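Local coordinates for CELL WALL surface anchor family protein (Streptococcus pneumoniae, PDB 2WW8) that serves as the adhesin of the pneumococcal pilus and probably attaches the bacterium to host cells, at residues A[740-745]-A[749-754]; A[776-781]-A[789-794]. All coordinates share one frame; numbering follows the deposited sequence.

Contact 1 of 2, residues A[740-745]-A[749-754]; sequences FIKVNK and KPLRGA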
loop_
_atom_site.group_PDB
_atom_site.type_symbol
_atom_site.label_atom_id
_atom_site.label_comp_id
_atom_site.label_asym_id
_atom_site.label_seq_id
_atom_site.Cartn_x
_atom_site.Cartn_y
_atom_site.Cartn_z
ATOM N N PHE A 740 -83.576 -14.901 -15.303
ATOM C CA PHE A 740 -84.977 -14.722 -14.903
ATOM C C PHE A 740 -85.687 -16.027 -15.294
ATOM O O PHE A 740 -85.303 -16.708 -16.267
ATOM C CB PHE A 740 -85.640 -13.571 -15.668
ATOM C CG PHE A 740 -85.001 -12.208 -15.479
ATOM C CD1 PHE A 740 -83.951 -11.770 -16.281
ATOM C CD2 PHE A 740 -85.495 -11.329 -14.534
ATOM C CE1 PHE A 740 -83.378 -10.497 -16.109
ATOM C CE2 PHE A 740 -84.925 -10.054 -14.367
ATOM C CZ PHE A 740 -83.872 -9.625 -15.165
ATOM N N ILE A 741 -86.700 -16.396 -14.512
ATOM C CA ILE A 741 -87.524 -17.542 -14.837
ATOM C C ILE A 741 -88.918 -16.999 -15.137
ATOM O O ILE A 741 -89.555 -16.348 -14.277
ATOM C CB ILE A 741 -87.573 -18.576 -13.719
ATOM C CG1 ILE A 741 -86.165 -19.080 -13.396
ATOM C CG2 ILE A 741 -88.467 -19.768 -14.145
ATOM C CD1 ILE A 741 -85.734 -18.836 -11.995
ATOM N N LYS A 742 -89.366 -17.243 -16.375
ATOM C CA LYS A 742 -90.735 -16.899 -16.781
ATOM C C LYS A 742 -91.705 -17.930 -16.189
ATOM O O LYS A 742 -91.524 -19.137 -16.404
ATOM C CB LYS A 742 -90.885 -16.940 -18.306
ATOM C CG LYS A 742 -92.300 -16.430 -18.740
ATOM C CD LYS A 742 -92.339 -14.891 -18.610
ATOM C CE LYS A 742 -93.651 -14.269 -19.110
ATOM N NZ LYS A 742 -94.809 -14.917 -18.436
ATOM N N VAL A 743 -92.729 -17.480 -15.465
ATOM C CA VAL A 743 -93.641 -18.410 -14.795
ATOM C C VAL A 743 -95.108 -17.983 -14.864
ATOM O O VAL A 743 -95.439 -16.806 -15.067
ATOM C CB VAL A 743 -93.303 -18.623 -13.268
ATOM C CG1 VAL A 743 -91.858 -19.078 -13.076
ATOM C CG2 VAL A 743 -93.617 -17.345 -12.447
ATOM N N ASN A 744 -95.971 -18.971 -14.637
ATOM C CA ASN A 744 -97.353 -18.724 -14.316
ATOM C C ASN A 744 -97.461 -17.924 -12.992
ATOM O O ASN A 744 -96.878 -18.355 -11.989
ATOM C CB ASN A 744 -98.035 -20.093 -14.204
ATOM C CG ASN A 744 -99.532 -19.983 -13.992
ATOM O OD1 ASN A 744 -100.019 -19.222 -13.168
ATOM N ND2 ASN A 744 -100.268 -20.753 -14.757
ATOM N N LYS A 745 -98.227 -16.826 -13.006
ATOM C CA LYS A 745 -98.447 -15.926 -11.855
ATOM C C LYS A 745 -99.011 -16.731 -10.677
ATOM O O LYS A 745 -98.540 -16.590 -9.574
ATOM C CB LYS A 745 -99.496 -14.838 -12.187
ATOM C CG LYS A 745 -99.653 -13.793 -11.093
ATOM C CD LYS A 745 -100.875 -12.922 -11.323
ATOM C CE LYS A 745 -100.974 -11.682 -10.380
ATOM N NZ LYS A 745 -99.610 -11.174 -10.038
ATOM N N LYS A 749 -95.198 -22.114 -11.801
ATOM C CA LYS A 749 -94.538 -23.044 -12.732
ATOM C C LYS A 749 -93.874 -22.375 -13.953
ATOM O O LYS A 749 -94.362 -21.365 -14.434
ATOM C CB LYS A 749 -95.517 -24.110 -13.212
ATOM C CG LYS A 749 -95.352 -25.467 -12.577
ATOM C CD LYS A 749 -96.156 -25.698 -11.303
ATOM C CE LYS A 749 -96.124 -27.200 -10.959
ATOM N NZ LYS A 749 -96.678 -27.593 -9.633
ATOM N N PRO A 750 -92.786 -22.967 -14.477
ATOM C CA PRO A 750 -92.035 -22.378 -15.601
ATOM C C PRO A 750 -92.768 -22.437 -16.936
ATOM O O PRO A 750 -93.497 -23.409 -17.184
ATOM C CB PRO A 750 -90.764 -23.237 -15.655
ATOM C CG PRO A 750 -91.196 -24.589 -15.040
ATOM C CD PRO A 750 -92.128 -24.182 -13.930
ATOM N N LEU A 751 -92.596 -21.417 -17.774
ATOM C CA LEU A 751 -93.334 -21.314 -19.043
ATOM C C LEU A 751 -92.492 -21.300 -20.308
ATOM O O LEU A 751 -91.573 -20.489 -20.445
ATOM C CB LEU A 751 -94.261 -20.077 -19.097
ATOM C CG LEU A 751 -95.380 -19.923 -18.058
ATOM C CD1 LEU A 751 -96.117 -18.581 -18.236
ATOM C CD2 LEU A 751 -96.315 -21.096 -18.179
ATOM N N ARG A 752 -92.859 -22.168 -21.247
ATOM C CA ARG A 752 -92.129 -22.302 -22.511
ATOM C C ARG A 752 -92.802 -21.392 -23.540
ATOM O O ARG A 752 -94.024 -21.235 -23.550
ATOM C CB ARG A 752 -92.217 -23.739 -23.031
ATOM C CG ARG A 752 -91.579 -24.025 -24.388
ATOM C CD ARG A 752 -91.881 -25.478 -24.818
ATOM N NE ARG A 752 -93.322 -25.756 -24.748
ATOM C CZ ARG A 752 -93.999 -26.648 -25.488
ATOM N NH1 ARG A 752 -93.405 -27.412 -26.412
ATOM N NH2 ARG A 752 -95.313 -26.784 -25.296
ATOM N N GLY A 753 -92.010 -20.797 -24.415
ATOM C CA GLY A 753 -92.607 -20.120 -25.537
ATOM C C GLY A 753 -92.852 -18.634 -25.355
ATOM O O GLY A 753 -93.471 -18.038 -26.228
ATOM N N ALA A 754 -92.384 -18.018 -24.265
ATOM C CA ALA A 754 -92.428 -16.540 -24.203
ATOM C C ALA A 754 -91.218 -15.995 -24.960
ATOM O O ALA A 754 -90.189 -16.666 -25.022
ATOM C CB ALA A 754 -92.433 -16.012 -22.739
#
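Leu751 and Lys742 meet at a slant where the chain folds back on strand 736-744. Leu751 points toward the strand and lies over its backbone. Its CD1 rests 3.6 Å from Val743 C, and its CG is equally close to Asn744 N. The aliphatic part of Lys742 runs past the leucine. With CG anti to the backbone N (chi1 -174°), the lysine brings that atom to 4.0 Å from Ala754 CB. The chain then bends at chi2 and chi4, and NZ passes 3.9 Å from Leu751 CD1. NZ is covalently linked to Asn854 CG, an intramolecular isopeptide bond. Such Lys-Asn crosslinks are known from many pilin domains of Gram-positive bacteria. Here the bond ties strand 736-744 to its parallel neighbour 849-854 in a prealbumin-like (CNA_B) domain. Leu751 and Ala754 thus pack on the lysine arm of the crosslink. Two backbone bonds hold the returning loop in place. Leu751 N donates to Lys742 O at 2.9 Å. Asn744 N donates to Lys749 O, also at 2.9 Å. Between them Val743 and Pro750 form a single beta bridge. Val743 CB sits 3.2 Å from Lys749 O, the acceptor of the Asn744 N bond. The side chain of Asn744 turns to its own loop, where OD1 accepts from Asn746 N.

Contact 2 of 2, residues A[776-781]-A[789-794]; sequences GTYQNV and LTFKNL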
loop_
_atom_site.group_PDB
_atom_site.type_symbol
_atom_site.label_atom_id
_atom_site.label_comp_id
_atom_site.label_asym_id
_atom_site.label_seq_id
_atom_site.Cartn_x
_atom_site.Cartn_y
_atom_site.Cartn_z
ATOM N N GLY A 776 -77.380 -10.605 -33.281
ATOM C CA GLY A 776 -78.780 -10.826 -32.915
ATOM C C GLY A 776 -78.897 -11.108 -31.430
ATOM O O GLY A 776 -79.839 -11.773 -30.985
ATOM N N THR A 777 -77.940 -10.583 -30.667
ATOM C CA THR A 777 -77.715 -11.045 -29.300
ATOM C C THR A 777 -78.762 -10.637 -28.251
ATOM O O THR A 777 -79.014 -9.452 -27.981
ATOM C CB THR A 777 -76.271 -10.760 -28.817
ATOM O OG1 THR A 777 -75.940 -11.717 -27.800
ATOM C CG2 THR A 777 -76.145 -9.338 -28.244
ATOM N N TYR A 778 -79.373 -11.666 -27.671
ATOM C CA TYR A 778 -80.444 -11.516 -26.693
ATOM C C TYR A 778 -81.633 -10.734 -27.270
ATOM O O TYR A 778 -82.281 -9.946 -26.578
ATOM C CB TYR A 778 -79.911 -10.878 -25.405
ATOM C CG TYR A 778 -78.852 -11.712 -24.729
ATOM C CD1 TYR A 778 -78.925 -13.106 -24.735
ATOM C CD2 TYR A 778 -77.776 -11.100 -24.066
ATOM C CE1 TYR A 778 -77.954 -13.884 -24.101
ATOM C CE2 TYR A 778 -76.793 -11.863 -23.431
ATOM C CZ TYR A 778 -76.887 -13.252 -23.457
ATOM O OH TYR A 778 -75.926 -13.996 -22.814
ATOM N N GLN A 779 -81.912 -10.960 -28.549
ATOM C CA GLN A 779 -83.057 -10.367 -29.221
ATOM C C GLN A 779 -83.953 -11.541 -29.575
ATOM O O GLN A 779 -83.439 -12.542 -30.098
ATOM C CB GLN A 779 -82.594 -9.603 -30.457
ATOM C CG GLN A 779 -81.831 -8.370 -30.052
ATOM C CD GLN A 779 -82.771 -7.240 -29.742
ATOM O OE1 GLN A 779 -83.731 -7.003 -30.488
ATOM N NE2 GLN A 779 -82.511 -6.534 -28.648
ATOM N N ASN A 780 -85.243 -11.445 -29.226
ATOM C CA ASN A 780 -86.195 -12.530 -29.495
ATOM C C ASN A 780 -85.792 -13.854 -28.885
ATOM O O ASN A 780 -85.754 -14.871 -29.564
ATOM C CB ASN A 780 -86.337 -12.771 -31.005
ATOM C CG ASN A 780 -87.145 -11.697 -31.681
ATOM O OD1 ASN A 780 -87.111 -10.525 -31.309
ATOM N ND2 ASN A 780 -87.904 -12.105 -32.685
ATOM N N VAL A 781 -85.455 -13.855 -27.607
ATOM C CA VAL A 781 -85.062 -15.113 -26.993
ATOM C C VAL A 781 -86.360 -15.767 -26.540
ATOM O O VAL A 781 -87.199 -15.138 -25.906
ATOM C CB VAL A 781 -84.030 -14.941 -25.869
ATOM C CG1 VAL A 781 -82.859 -14.131 -26.390
ATOM C CG2 VAL A 781 -84.638 -14.212 -24.684
ATOM N N LEU A 789 -84.602 -17.329 -18.913
ATOM C CA LEU A 789 -83.919 -16.338 -19.730
ATOM C C LEU A 789 -82.566 -15.987 -19.124
ATOM O O LEU A 789 -82.502 -15.221 -18.155
ATOM C CB LEU A 789 -84.734 -15.060 -19.749
ATOM C CG LEU A 789 -86.073 -15.151 -20.479
ATOM C CD1 LEU A 789 -86.826 -13.944 -20.032
ATOM C CD2 LEU A 789 -85.925 -15.210 -21.991
ATOM N N THR A 790 -81.499 -16.522 -19.706
ATOM C CA THR A 790 -80.145 -16.472 -19.138
ATOM C C THR A 790 -79.261 -15.492 -19.917
ATOM O O THR A 790 -78.946 -15.743 -21.097
ATOM C CB THR A 790 -79.519 -17.880 -19.139
ATOM O OG1 THR A 790 -80.340 -18.741 -18.342
ATOM C CG2 THR A 790 -78.071 -17.867 -18.562
ATOM N N PHE A 791 -78.886 -14.397 -19.249
ATOM C CA PHE A 791 -77.965 -13.381 -19.769
ATOM C C PHE A 791 -76.585 -13.402 -19.080
ATOM O O PHE A 791 -76.493 -13.454 -17.854
ATOM C CB PHE A 791 -78.597 -11.998 -19.663
ATOM C CG PHE A 791 -80.009 -11.961 -20.182
ATOM C CD1 PHE A 791 -80.283 -12.313 -21.495
ATOM C CD2 PHE A 791 -81.050 -11.609 -19.356
ATOM C CE1 PHE A 791 -81.582 -12.300 -21.964
ATOM C CE2 PHE A 791 -82.355 -11.566 -19.831
ATOM C CZ PHE A 791 -82.610 -11.924 -21.135
ATOM N N LYS A 792 -75.518 -13.389 -19.874
ATOM C CA LYS A 792 -74.158 -13.408 -19.317
ATOM C C LYS A 792 -73.256 -12.587 -20.244
ATOM O O LYS A 792 -73.703 -12.187 -21.324
ATOM C CB LYS A 792 -73.675 -14.854 -19.115
ATOM C CG LYS A 792 -73.257 -15.543 -20.402
ATOM C CD LYS A 792 -73.501 -17.055 -20.346
ATOM C CE LYS A 792 -72.889 -17.722 -21.584
ATOM N NZ LYS A 792 -71.557 -18.343 -21.228
ATOM N N ASN A 793 -72.019 -12.323 -19.816
ATOM C CA ASN A 793 -71.062 -11.509 -20.584
ATOM C C ASN A 793 -71.573 -10.095 -20.883
ATOM O O ASN A 793 -71.364 -9.557 -21.971
ATOM C CB ASN A 793 -70.619 -12.197 -21.885
ATOM C CG ASN A 793 -70.220 -13.650 -21.681
ATOM O OD1 ASN A 793 -69.466 -13.996 -20.766
ATOM N ND2 ASN A 793 -70.740 -14.517 -22.546
ATOM N N LEU A 794 -72.265 -9.514 -19.903
ATOM C CA LEU A 794 -72.886 -8.207 -20.071
ATOM C C LEU A 794 -71.963 -7.063 -19.644
ATOM O O LEU A 794 -71.465 -7.073 -18.523
ATOM C CB LEU A 794 -74.191 -8.139 -19.278
ATOM C CG LEU A 794 -75.379 -9.056 -19.594
ATOM C CD1 LEU A 794 -76.486 -8.640 -18.637
ATOM C CD2 LEU A 794 -75.858 -8.974 -21.059
HETATM O O HOH W 1 -73.302 -13.172 -24.418
HETATM O O HOH W 2 -76.127 -16.778 -22.624
#
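Tyr778 has chi1 at -62°, which sets its CG anti to the carbonyl carbon; Phe791 has its CG likewise opposite its own carbonyl carbon, and the two rings meet. Tyr778 sits in a type II beta turn from Gly776 to Gln779, and its side chain points toward strand 788-794. The rings form a T-shaped (edge-to-face) pair. Phe791 supplies the edge and Tyr778 the face. The planes stand at 74° and the centroids are 4.9 Å apart. Phe791 CD1 lies over the centre of the tyrosine ring, 3.6 Å from Tyr778 CG. The pair joins the two sheets of the prealbumin-like domain. Phe791 belongs to the sheet that also holds strand 736-744. Tyr778 comes from the loop before strand 781-782, which pairs with strand 755-761 in the other sheet. Leu758 of that strand touches both side chains. Leu794 adds an apolar contact, with CD2 3.9 Å from Tyr778 CE2. Asn793 and Leu794 together face Gly736 in a G1 beta bulge, where the chain turns a corner. Asn780 and Val781 form another such bulge opposite Phe756.

The phenol reaches past Phe791 to the strand backbone. There Tyr778 OH accepts a hydrogen bond from Lys792 N at 3.0 Å, nearly straight at 161°. Lys792 O lies at the tyrosine ring edge, near the ring plane. The ring is therefore held by packing on its face and by a backbone bond at its outer end. Two waters also meet the hydroxyl. Water 1 accepts a weak bond from Asn793 ND2. Water 2 lies 2.8 Å from Tyr778 OH and donates a weak bond to Thr790 O.

Contact 1 closes before contact 2 opens along the chain, and both lie in the same prealbumin-like domain. Their centres are about 16 Å apart. Strands 736-744 and 788-794 are antiparallel neighbours in one sheet, which connects the two contacts directly. Phe740 O is 2.8 Å from Leu789 N, a probable hydrogen bond. Phe740 CD1 also packs 3.9 Å from Phe791 CE2. Phe740 thus links the strand that carries the crosslinked Lys742 to the ring that meets Tyr778. Neither contact includes a residue of the magnesium or calcium sites. Both sit far out on the elongated chain, with centres about 96 Å and 84 Å from its centre.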